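Local coordinates for transglutaminase-like domain-containing protein (Streptococcus suis, PDB 4XZ7) that probably acts as a transglutaminase and virulence factor with antiphagocytic properties; this chain is one piece of the longer protein and pairs with a second copy as a homodimer, at residues F65-N69 against G70-Q74; I122-L125 against F126-L130; T164-N167 against K168-D172; D215-K218 against A219-Y223; A243-N246 against Y247-S251. All blocks are in the same frame, centred on the assembly; numbering follows the deposited sequence.

How the contacts relate
All five contacts are local and follow one another along the chain. Contacts 1 and 2 belong to the first half, built on two mixed sheets: contact 1 turns the end of strand 63-68, while contacts 2 and 3 leave neighbouring strands of one sheet and come within about 6 Å at their nearest atoms. Contact 3 lies where the last strand of that half passes into helix 170-181, which leads toward the transglutaminase-like half. Contacts 4 and 5, whose centres are 26 Å apart, lie in that region, contact 4 packing on helix 264-277. Contacts 3 and 5 both touch the second subunit; Tyr169 of one copy meets Tyr248 of the other. Contacts 1 and 4 have centres 62 Å apart, on opposite sides of the chain's centre.

Contact 1 (F65-N69 against G70-Q74); sequences FLVIN and GKVTQ
Ile68 and Lys71 face each other across a tight reversal, joined by two backbone hydrogen bonds. Ile68 N donates to Lys71 O over 3.0 Å, and Lys71 N returns a bond to Ile68 O, also 3.0 Å long. The pair is antiparallel and hydrogen-bonded, and it closes a type I' turn with Asn69 and Gly70 at its corners. Both corner residues have positive phi; at Gly70 (84°) a beta carbon would jam against the preceding carbonyl. Val67 lies alongside the returning chain. With CG1 anti to the backbone N (chi1 -178°), that methyl reaches Lys71 O at 3.4 Å, while CG2 meets Val72 CG1 at 4.3 Å. Over Ile68 lies the amide of Gln74: its bent chain brings NE2 to 4.0 Å from Ile68 CB, and its OE1 accepts from Asn154 N. Beyond the single bridge the two chain segments part, and one water spans the gap, donating to Leu66 O and to Val72 O at 2.8 Å each. A second water accepts from Gly70 N at 2.7 Å and donates weakly to Val67 O. From outside, Asn69 OD1 accepts from Lys13 N, ND2 donates to Asn12 OD1, and Lys71 NZ reaches Asn154. Strand 63-68 runs between strands 14-17 and 79-86, Val67 and Val72 pack against helix 19-29, and Gln74 starts strand 74-76, which pairs back onto strand 79-86.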
# COMPACT_ATOMS: atom_id res chain seq x y z
N PHE B 65 0.27 4.94 30.69
CA PHE B 65 0.94 6.00 31.42
C PHE B 65 1.71 5.34 32.54
O PHE B 65 1.26 4.33 33.07
CB PHE B 65 -0.08 7.01 31.95
CG PHE B 65 -0.82 7.74 30.87
CD1 PHE B 65 -1.92 7.17 30.25
CD2 PHE B 65 -0.39 8.99 30.44
CE1 PHE B 65 -2.59 7.82 29.23
CE2 PHE B 65 -1.05 9.66 29.42
CZ PHE B 65 -2.15 9.07 28.81
N LEU B 66 2.86 5.90 32.89
CA LEU B 66 3.66 5.33 33.97
C LEU B 66 3.55 6.15 35.24
O LEU B 66 3.59 7.38 35.20
CB LEU B 66 5.13 5.24 33.57
CG LEU B 66 5.46 4.38 32.36
CD1 LEU B 66 6.95 4.14 32.32
CD2 LEU B 66 4.71 3.06 32.46
N VAL B 67 3.42 5.46 36.36
CA VAL B 67 3.57 6.10 37.65
C VAL B 67 4.78 5.47 38.32
O VAL B 67 4.85 4.26 38.46
CB VAL B 67 2.31 5.95 38.54
CG1 VAL B 67 2.50 6.68 39.85
CG2 VAL B 67 1.08 6.48 37.81
N ILE B 68 5.75 6.29 38.72
CA ILE B 68 7.00 5.75 39.25
C ILE B 68 7.22 6.17 40.69
O ILE B 68 7.36 7.36 40.99
CB ILE B 68 8.19 6.18 38.38
CG1 ILE B 68 7.96 5.70 36.95
CG2 ILE B 68 9.49 5.61 38.94
CD1 ILE B 68 9.02 6.08 36.00
N ASN B 69 7.25 5.18 41.58
CA ASN B 69 7.39 5.43 43.02
C ASN B 69 6.31 6.40 43.51
O ASN B 69 6.58 7.30 44.32
CB ASN B 69 8.78 5.96 43.36
CG ASN B 69 9.89 4.94 43.10
OD1 ASN B 69 9.62 3.79 42.77
ND2 ASN B 69 11.14 5.37 43.26
N GLY B 70 5.10 6.21 43.01
CA GLY B 70 3.97 7.03 43.43
C GLY B 70 3.84 8.35 42.70
O GLY B 70 2.89 9.09 42.92
N LYS B 71 4.80 8.66 41.83
CA LYS B 71 4.78 9.96 41.16
C LYS B 71 4.21 9.92 39.75
O LYS B 71 4.62 9.11 38.92
CB LYS B 71 6.18 10.55 41.12
CG LYS B 71 6.77 10.79 42.50
CD LYS B 71 7.95 11.73 42.42
CE LYS B 71 8.79 11.47 41.17
NZ LYS B 71 9.78 12.56 40.94
N VAL B 72 3.28 10.83 39.48
CA VAL B 72 2.64 10.91 38.17
C VAL B 72 3.47 11.71 37.16
O VAL B 72 3.28 11.60 35.95
CB VAL B 72 1.21 11.51 38.28
CG1 VAL B 72 0.29 10.55 39.04
CG2 VAL B 72 1.25 12.85 38.96
N THR B 73 4.40 12.53 37.66
CA THR B 73 5.29 13.28 36.78
C THR B 73 6.73 13.27 37.25
O THR B 73 7.01 13.03 38.43
CB THR B 73 4.85 14.76 36.64
OG1 THR B 73 4.88 15.40 37.92
CG2 THR B 73 3.46 14.87 36.03
N GLN B 74 7.63 13.55 36.31
CA GLN B 74 9.06 13.74 36.54
C GLN B 74 9.42 15.22 36.36
O GLN B 74 9.07 15.83 35.35
CB GLN B 74 9.87 12.87 35.57
CG GLN B 74 9.53 11.38 35.65
CD GLN B 74 9.94 10.77 37.00
OE1 GLN B 74 11.05 11.00 37.48
NE2 GLN B 74 9.03 10.00 37.61
O HOH W 1 4.66 9.79 34.25
O HOH W 2 4.72 4.02 41.44

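Contact 2 (I122-L125 against F126-L130); sequences IHAL and FKIEL
Ala124 CB sits over the centre of the Phe126 ring, 3.8 Å from its centroid and only 11° off the ring normal, a CH-pi contact between residues two apart. The approach is confirmed by near-equal spacing, with CB 3.8 Å from Phe126 CZ and 4.1 Å from CD2. A first torsion of 52° sets this up, placing Phe126 CG between its backbone N and carbonyl carbon and folding the ring back under the strand end it has just left. Ile128 comes to the same methyl. Its CG1 holds the equivalent position between N and carbonyl carbon (chi1 55°), and its terminal CD1 lies 3.9 Å from Ala124 CB. The same CD1 reaches further back along the strand, to 3.7 Å from Ile122 O, and brushes Ile122 CG2 at 4.4 Å. Ala124 is thus gripped by a ring and a branched chain, whereas no hydrogen bond joins 122-125 to 126-130, and their side chains meet through apolar packing. His123 points away from this cluster, with ND1 bonded to Ser160 and NE2 to Asp89. The reversal closes the end of strand 121-124, which pairs with strand 157-167 and, through His123, with strand 90-91. Tyr98 of helix 95-101 packs against Ile122, Phe126 and Ile128, and Leu130 leads on towards helix 132-140.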
# COMPACT_ATOMS: atom_id res chain seq x y z
N ILE B 122 10.95 -3.19 24.68
CA ILE B 122 11.08 -3.68 26.05
C ILE B 122 11.89 -2.64 26.81
O ILE B 122 12.78 -1.99 26.23
CB ILE B 122 11.75 -5.09 26.11
CG1 ILE B 122 11.97 -5.56 27.55
CG2 ILE B 122 13.09 -5.11 25.37
CD1 ILE B 122 12.19 -7.05 27.64
N HIS B 123 11.56 -2.45 28.09
CA HIS B 123 12.20 -1.42 28.90
C HIS B 123 12.63 -1.98 30.25
O HIS B 123 12.09 -2.97 30.73
CB HIS B 123 11.26 -0.23 29.13
CG HIS B 123 10.45 0.16 27.93
ND1 HIS B 123 10.90 1.05 26.98
CD2 HIS B 123 9.21 -0.22 27.54
CE1 HIS B 123 9.97 1.20 26.05
NE2 HIS B 123 8.93 0.44 26.37
N ALA B 124 13.59 -1.33 30.88
CA ALA B 124 14.08 -1.83 32.16
C ALA B 124 14.80 -0.74 32.92
O ALA B 124 15.38 0.16 32.31
CB ALA B 124 14.99 -3.04 31.95
N LEU B 125 14.76 -0.82 34.25
CA LEU B 125 15.47 0.15 35.09
C LEU B 125 16.95 -0.19 35.23
O LEU B 125 17.71 0.56 35.84
CB LEU B 125 14.82 0.23 36.47
CG LEU B 125 13.41 0.83 36.45
CD1 LEU B 125 12.77 0.68 37.81
CD2 LEU B 125 13.43 2.29 36.01
N PHE B 126 17.35 -1.32 34.66
CA PHE B 126 18.76 -1.66 34.57
C PHE B 126 19.16 -1.60 33.10
O PHE B 126 18.30 -1.63 32.22
CB PHE B 126 19.04 -3.05 35.16
CG PHE B 126 18.15 -4.13 34.62
CD1 PHE B 126 18.50 -4.82 33.47
CD2 PHE B 126 16.97 -4.45 35.25
CE1 PHE B 126 17.68 -5.81 32.96
CE2 PHE B 126 16.14 -5.43 34.74
CZ PHE B 126 16.50 -6.11 33.60
N LYS B 127 20.45 -1.52 32.84
CA LYS B 127 20.93 -1.28 31.49
C LYS B 127 20.65 -2.45 30.59
O LYS B 127 21.07 -3.58 30.85
CB LYS B 127 22.43 -0.99 31.49
CG LYS B 127 22.98 -0.75 30.11
CD LYS B 127 24.36 -0.11 30.18
CE LYS B 127 24.92 0.11 28.78
NZ LYS B 127 26.29 0.65 28.83
N ILE B 128 19.93 -2.18 29.52
CA ILE B 128 19.71 -3.15 28.48
C ILE B 128 19.94 -2.46 27.15
O ILE B 128 19.59 -1.28 26.99
CB ILE B 128 18.28 -3.75 28.52
CG1 ILE B 128 17.24 -2.64 28.46
CG2 ILE B 128 18.11 -4.57 29.78
CD1 ILE B 128 15.80 -3.09 28.16
N GLU B 129 20.55 -3.19 26.23
CA GLU B 129 20.67 -2.74 24.84
C GLU B 129 20.84 -3.93 23.91
O GLU B 129 21.16 -5.04 24.34
CB GLU B 129 21.84 -1.76 24.69
CG GLU B 129 23.07 -2.12 25.49
CD GLU B 129 24.30 -1.34 25.06
OE1 GLU B 129 25.26 -1.98 24.58
OE2 GLU B 129 24.32 -0.08 25.20
N LEU B 130 20.60 -3.71 22.62
CA LEU B 130 20.99 -4.70 21.61
C LEU B 130 22.20 -4.14 20.87
O LEU B 130 22.12 -3.04 20.30
CB LEU B 130 19.84 -4.99 20.64
CG LEU B 130 18.59 -5.57 21.30
CD1 LEU B 130 17.47 -5.74 20.27
CD2 LEU B 130 18.91 -6.90 21.99

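Contact 3 (T164-N167 against K168-D172); sequences TVDN and KYYED
With chi1 near -170°, Asn167 throws its CG to the side anti to the backbone N, so that OD1 reaches over the next peptide and accepts from Tyr169 N at 2.9 Å. That side-chain bond makes an Asx turn, and the donor lies 17° from the plane of the amide carbonyl. The same residue's backbone O accepts from Tyr170 N at 3.2 Å, closing a type I turn over Lys168 and Tyr169; here the donor stands well above the carbonyl plane. Asp166 also swings its CG anti to N, which carries OD2 to 3.4 Å from Tyr170 CD2, with carboxylate and ring planes 46° apart. Together these contacts turn strand 157-167 into helix 170-181, with Tyr169 at the N-cap position. Across the dimer interface, Asn167 ND2 donates to Asn183 O and Asp252 OD2 of the second subunit, and Tyr169 meets its Tyr248. Asp166 OD1 takes Asn167 N at 2.7 Å, a bent bond from the anti side and out of the carboxylate plane. Val186 N and Asn185 N of the second subunit donate to OD1 and OD2, joining the bend to that chain. Three backbone donors would probably favour the ionised carboxylate.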
# COMPACT_ATOMS: atom_id res chain seq x y z
N THR B 164 10.16 -6.70 19.33
CA THR B 164 9.78 -7.47 18.14
C THR B 164 10.73 -7.19 16.98
O THR B 164 11.26 -6.08 16.84
CB THR B 164 8.35 -7.17 17.67
OG1 THR B 164 8.26 -5.77 17.41
CG2 THR B 164 7.31 -7.56 18.74
N VAL B 165 10.93 -8.20 16.15
CA VAL B 165 11.67 -8.04 14.91
C VAL B 165 10.69 -8.12 13.75
O VAL B 165 9.63 -8.75 13.85
CB VAL B 165 12.79 -9.11 14.77
CG1 VAL B 165 13.73 -9.03 15.95
CG2 VAL B 165 12.20 -10.50 14.68
N ASP B 166 11.02 -7.43 12.66
CA ASP B 166 10.15 -7.41 11.49
C ASP B 166 11.03 -7.11 10.30
O ASP B 166 12.22 -6.79 10.45
CB ASP B 166 9.06 -6.35 11.63
CG ASP B 166 7.83 -6.64 10.78
OD1 ASP B 166 7.88 -7.52 9.90
OD2 ASP B 166 6.80 -5.96 11.00
N ASN B 167 10.45 -7.25 9.11
CA ASN B 167 10.99 -6.70 7.88
C ASN B 167 11.63 -5.35 8.16
O ASN B 167 11.01 -4.49 8.77
CB ASN B 167 9.81 -6.58 6.88
CG ASN B 167 10.25 -6.25 5.49
OD1 ASN B 167 11.09 -5.39 5.28
ND2 ASN B 167 9.64 -6.92 4.50
N LYS B 168 12.89 -5.15 7.75
CA LYS B 168 13.55 -3.91 8.13
C LYS B 168 12.94 -2.70 7.39
O LYS B 168 13.14 -1.56 7.79
CB LYS B 168 15.06 -4.01 7.86
CG LYS B 168 15.49 -3.87 6.40
CD LYS B 168 17.01 -4.04 6.25
CE LYS B 168 17.47 -3.68 4.84
NZ LYS B 168 18.93 -3.77 4.65
N TYR B 169 12.18 -2.95 6.33
CA TYR B 169 11.55 -1.83 5.62
C TYR B 169 10.14 -1.51 6.12
O TYR B 169 9.37 -0.88 5.39
CB TYR B 169 11.52 -2.09 4.12
CG TYR B 169 12.90 -2.14 3.50
CD1 TYR B 169 13.69 -1.00 3.40
CD2 TYR B 169 13.43 -3.34 3.03
CE1 TYR B 169 14.97 -1.04 2.83
CE2 TYR B 169 14.71 -3.39 2.46
CZ TYR B 169 15.46 -2.26 2.36
OH TYR B 169 16.69 -2.34 1.78
N TYR B 170 9.82 -1.89 7.35
CA TYR B 170 8.48 -1.67 7.93
C TYR B 170 7.95 -0.24 7.78
O TYR B 170 6.77 -0.02 7.43
CB TYR B 170 8.48 -2.03 9.41
CG TYR B 170 7.17 -1.75 10.10
CD1 TYR B 170 6.90 -0.52 10.68
CD2 TYR B 170 6.19 -2.72 10.16
CE1 TYR B 170 5.67 -0.26 11.28
CE2 TYR B 170 4.97 -2.48 10.77
CZ TYR B 170 4.72 -1.25 11.32
OH TYR B 170 3.51 -1.03 11.93
N GLU B 171 8.79 0.75 8.06
CA GLU B 171 8.31 2.14 8.02
C GLU B 171 8.09 2.65 6.60
O GLU B 171 7.11 3.37 6.31
CB GLU B 171 9.31 3.06 8.76
CG GLU B 171 9.49 2.65 10.23
CD GLU B 171 8.23 2.88 11.07
OE1 GLU B 171 8.19 2.40 12.22
OE2 GLU B 171 7.28 3.54 10.58
N ASP B 172 9.01 2.26 5.72
CA ASP B 172 8.92 2.57 4.31
C ASP B 172 7.61 2.00 3.73
O ASP B 172 6.82 2.72 3.10
CB ASP B 172 10.15 2.03 3.59
CG ASP B 172 11.45 2.58 4.18
OD1 ASP B 172 11.73 3.77 3.93
OD2 ASP B 172 12.19 1.86 4.89

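Contact 4 (D215-K218 against A219-Y223); sequences DKVK and AFVQY
Helix 213-227, within the transglutaminase-like region, carries this contact as one regular alpha-helical run of i to i+4 bonds between 215-218 and 219-223. Ala219 N donates to Asp215 O at 2.9 Å, and Phe220 N follows onto Lys216 O at 3.0 Å. Val221 N to Val217 O (2.9 Å) and Gln222 N to Lys218 O (2.9 Å) complete the set. The last three bonds lie nearly along the C=O axis, while the first is tilted 34° from the carbonyl plane of Asp215. Among side chains the pairing is between Val217 and Val221, one turn apart, which lie side by side and point the same way. Val217 CG1, anti to its own backbone N (chi1 174°), meets Val221 CG2 at 3.9 Å. Val221 CG2 also nestles against the Val217 carbonyl, 3.2 Å from its O, because a chi1 of 167° sets this methyl beside the backbone N and toward the carbonyl of the previous turn.

In the fold this valine ridge is the inward side. Both valines pack on Phe275 of helix 264-277 and on Ile309 of strand 305-309; helix 264-277 is probably the helix that, as in other papain-like enzymes, carries the nucleophilic cysteine at its start. The Phe220 side chain packs on Ala274 of that helix and on Leu201 and Ser205 of helix 188-205. Ala219 sets its small CB 3.2 Å from Asp215 O, tucked against the preceding turn. Lys218 leaves the helix on a chain bent at its outer torsions, and its side chain touches Thr333 and Ile334.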
# COMPACT_ATOMS: atom_id res chain seq x y z
N ASP B 215 -17.71 31.63 -21.68
CA ASP B 215 -16.77 32.39 -20.86
C ASP B 215 -16.70 31.83 -19.45
O ASP B 215 -15.67 31.96 -18.78
CB ASP B 215 -17.14 33.87 -20.85
CG ASP B 215 -16.70 34.59 -22.12
OD1 ASP B 215 -15.69 34.17 -22.72
OD2 ASP B 215 -17.36 35.57 -22.52
N LYS B 216 -17.77 31.19 -19.00
CA LYS B 216 -17.74 30.49 -17.71
C LYS B 216 -16.71 29.38 -17.78
O LYS B 216 -15.81 29.31 -16.93
CB LYS B 216 -19.12 29.93 -17.35
CG LYS B 216 -20.22 31.00 -17.32
CD LYS B 216 -21.51 30.48 -16.68
CE LYS B 216 -22.67 31.43 -16.94
NZ LYS B 216 -23.94 30.89 -16.36
N VAL B 217 -16.83 28.54 -18.81
CA VAL B 217 -15.85 27.46 -19.03
C VAL B 217 -14.42 28.00 -19.08
O VAL B 217 -13.54 27.53 -18.35
CB VAL B 217 -16.13 26.70 -20.35
CG1 VAL B 217 -15.02 25.70 -20.62
CG2 VAL B 217 -17.47 25.97 -20.28
N LYS B 218 -14.22 29.00 -19.94
CA LYS B 218 -12.91 29.61 -20.14
C LYS B 218 -12.32 30.04 -18.79
O LYS B 218 -11.20 29.65 -18.42
CB LYS B 218 -13.03 30.81 -21.10
CG LYS B 218 -11.73 31.32 -21.69
CD LYS B 218 -11.93 32.69 -22.38
CE LYS B 218 -12.98 32.65 -23.49
NZ LYS B 218 -12.47 32.04 -24.76
N ALA B 219 -13.12 30.79 -18.04
CA ALA B 219 -12.70 31.31 -16.74
C ALA B 219 -12.32 30.20 -15.76
O ALA B 219 -11.26 30.27 -15.11
CB ALA B 219 -13.80 32.17 -16.16
N PHE B 220 -13.17 29.18 -15.62
CA PHE B 220 -12.86 28.13 -14.65
C PHE B 220 -11.60 27.33 -15.03
O PHE B 220 -10.70 27.11 -14.21
CB PHE B 220 -14.04 27.17 -14.48
CG PHE B 220 -13.79 26.13 -13.43
CD1 PHE B 220 -13.89 26.45 -12.09
CD2 PHE B 220 -13.40 24.85 -13.78
CE1 PHE B 220 -13.64 25.50 -11.11
CE2 PHE B 220 -13.14 23.90 -12.82
CZ PHE B 220 -13.25 24.22 -11.49
N VAL B 221 -11.56 26.90 -16.29
CA VAL B 221 -10.46 26.14 -16.84
C VAL B 221 -9.13 26.87 -16.64
O VAL B 221 -8.15 26.29 -16.15
CB VAL B 221 -10.68 25.87 -18.35
CG1 VAL B 221 -9.41 25.37 -19.01
CG2 VAL B 221 -11.80 24.87 -18.53
N GLN B 222 -9.12 28.15 -16.99
CA GLN B 222 -7.90 28.94 -16.88
C GLN B 222 -7.49 29.12 -15.43
O GLN B 222 -6.30 29.02 -15.08
CB GLN B 222 -8.06 30.31 -17.55
CG GLN B 222 -6.73 30.98 -17.90
CD GLN B 222 -5.93 30.21 -18.96
OE1 GLN B 222 -4.94 29.53 -18.64
NE2 GLN B 222 -6.34 30.34 -20.22
N TYR B 223 -8.47 29.37 -14.56
CA TYR B 223 -8.13 29.50 -13.14
C TYR B 223 -7.48 28.24 -12.55
O TYR B 223 -6.42 28.31 -11.88
CB TYR B 223 -9.37 29.82 -12.32
CG TYR B 223 -9.03 30.02 -10.86
CD1 TYR B 223 -9.10 28.96 -9.95
CD2 TYR B 223 -8.60 31.25 -10.39
CE1 TYR B 223 -8.76 29.13 -8.64
CE2 TYR B 223 -8.28 31.43 -9.08
CZ TYR B 223 -8.35 30.37 -8.21
OH TYR B 223 -8.02 30.56 -6.89

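Contact 5 (A243-N246 against Y247-S251); sequences ADIN and YYLGS
Asp244 O accepts from Tyr247 N at 3.0 Å, starting helix 245-251 from its N-cap, with the donor standing 58° out of the carbonyl plane. The carboxylate of Asp244 completes the cap. With CG anti to the backbone N (chi1 -177°), its OD2 offers the syn lone pair to Asn246 ND2 at 2.9 Å and takes a weak bond from Asn246 N. The other oxygen, OD1, accepts from Tyr242 OH of the second subunit, so the cap is fixed from both chains. Asn246 OD1 is turned instead towards Leu249 CD1, 3.7 Å away.

Further along, carbonyls are matched in turn. Ile245 O receives Leu249 N at 3.0 Å, straight and in the carbonyl plane, besides a weak second bond from Tyr248 N. Asn246 O receives Gly250 N at 2.9 Å, and Tyr247 O is used by Ser251 OG, which donates at 2.6 Å, with only a weak share of Gly250 N. Tyr248 O is met by Ser251 N. That serine hydroxyl lies over the centre of one face of the Tyr247 ring as well. Tyr248 CD2 comes to 3.7 Å from Asp244 O, and its ring is partly overlaid by Tyr247 CD2; the Tyr248 ring also meets that of Tyr169 of the second subunit.

Asp244 thus has bonds on both oxygens, from its own chain and from the partner chain, and stands at the positive start of a helix. Both would probably stabilise its carboxylate in the charged form, and the bond to Tyr242 couples this helix start to the dimer interface.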
# COMPACT_ATOMS: atom_id res chain seq x y z
N ALA B 243 4.53 1.49 -13.02
CA ALA B 243 3.55 1.47 -11.93
C ALA B 243 3.88 2.55 -10.91
O ALA B 243 5.02 2.66 -10.45
CB ALA B 243 3.51 0.11 -11.26
N ASP B 244 2.86 3.35 -10.56
CA ASP B 244 3.07 4.52 -9.72
C ASP B 244 1.78 4.95 -9.01
O ASP B 244 0.81 5.34 -9.65
CB ASP B 244 3.62 5.66 -10.58
CG ASP B 244 3.94 6.90 -9.79
OD1 ASP B 244 3.83 8.01 -10.36
OD2 ASP B 244 4.30 6.77 -8.60
N ILE B 245 1.78 4.87 -7.68
CA ILE B 245 0.64 5.28 -6.88
C ILE B 245 0.35 6.78 -7.11
O ILE B 245 -0.80 7.24 -7.05
CB ILE B 245 0.88 4.98 -5.36
CG1 ILE B 245 -0.37 5.30 -4.53
CG2 ILE B 245 2.04 5.81 -4.81
CD1 ILE B 245 -0.18 5.06 -3.04
N ASN B 246 1.40 7.54 -7.43
CA ASN B 246 1.26 8.97 -7.73
C ASN B 246 0.35 9.25 -8.94
O ASN B 246 -0.23 10.33 -9.05
CB ASN B 246 2.62 9.61 -7.97
CG ASN B 246 3.46 9.66 -6.71
OD1 ASN B 246 3.06 10.24 -5.70
ND2 ASN B 246 4.63 9.04 -6.76
N TYR B 247 0.22 8.28 -9.84
CA TYR B 247 -0.72 8.42 -10.94
C TYR B 247 -2.15 8.56 -10.40
O TYR B 247 -2.93 9.44 -10.80
CB TYR B 247 -0.65 7.24 -11.91
CG TYR B 247 -1.74 7.31 -12.97
CD1 TYR B 247 -1.60 8.11 -14.09
CD2 TYR B 247 -2.91 6.59 -12.81
CE1 TYR B 247 -2.61 8.19 -15.05
CE2 TYR B 247 -3.92 6.67 -13.75
CZ TYR B 247 -3.77 7.45 -14.86
OH TYR B 247 -4.80 7.50 -15.78
N TYR B 248 -2.47 7.69 -9.45
CA TYR B 248 -3.80 7.69 -8.87
C TYR B 248 -3.99 8.93 -7.99
O TYR B 248 -5.06 9.54 -8.00
CB TYR B 248 -4.02 6.38 -8.09
CG TYR B 248 -3.74 5.22 -9.01
CD1 TYR B 248 -4.56 4.99 -10.10
CD2 TYR B 248 -2.64 4.40 -8.84
CE1 TYR B 248 -4.32 3.97 -10.97
CE2 TYR B 248 -2.38 3.35 -9.72
CZ TYR B 248 -3.23 3.16 -10.79
OH TYR B 248 -3.02 2.14 -11.69
N LEU B 249 -2.93 9.33 -7.28
CA LEU B 249 -3.02 10.54 -6.46
C LEU B 249 -3.18 11.82 -7.29
O LEU B 249 -3.67 12.85 -6.80
CB LEU B 249 -1.78 10.68 -5.58
CG LEU B 249 -1.61 9.63 -4.50
CD1 LEU B 249 -0.19 9.78 -3.91
CD2 LEU B 249 -2.66 9.86 -3.44
N GLY B 250 -2.74 11.77 -8.55
CA GLY B 250 -2.91 12.92 -9.43
C GLY B 250 -4.17 12.85 -10.28
O GLY B 250 -4.50 13.84 -10.97
N SER B 251 -4.85 11.70 -10.25
CA SER B 251 -5.99 11.46 -11.13
C SER B 251 -7.36 11.42 -10.44
O SER B 251 -8.39 11.57 -11.11
CB SER B 251 -5.80 10.14 -11.88
OG SER B 251 -4.63 10.17 -12.68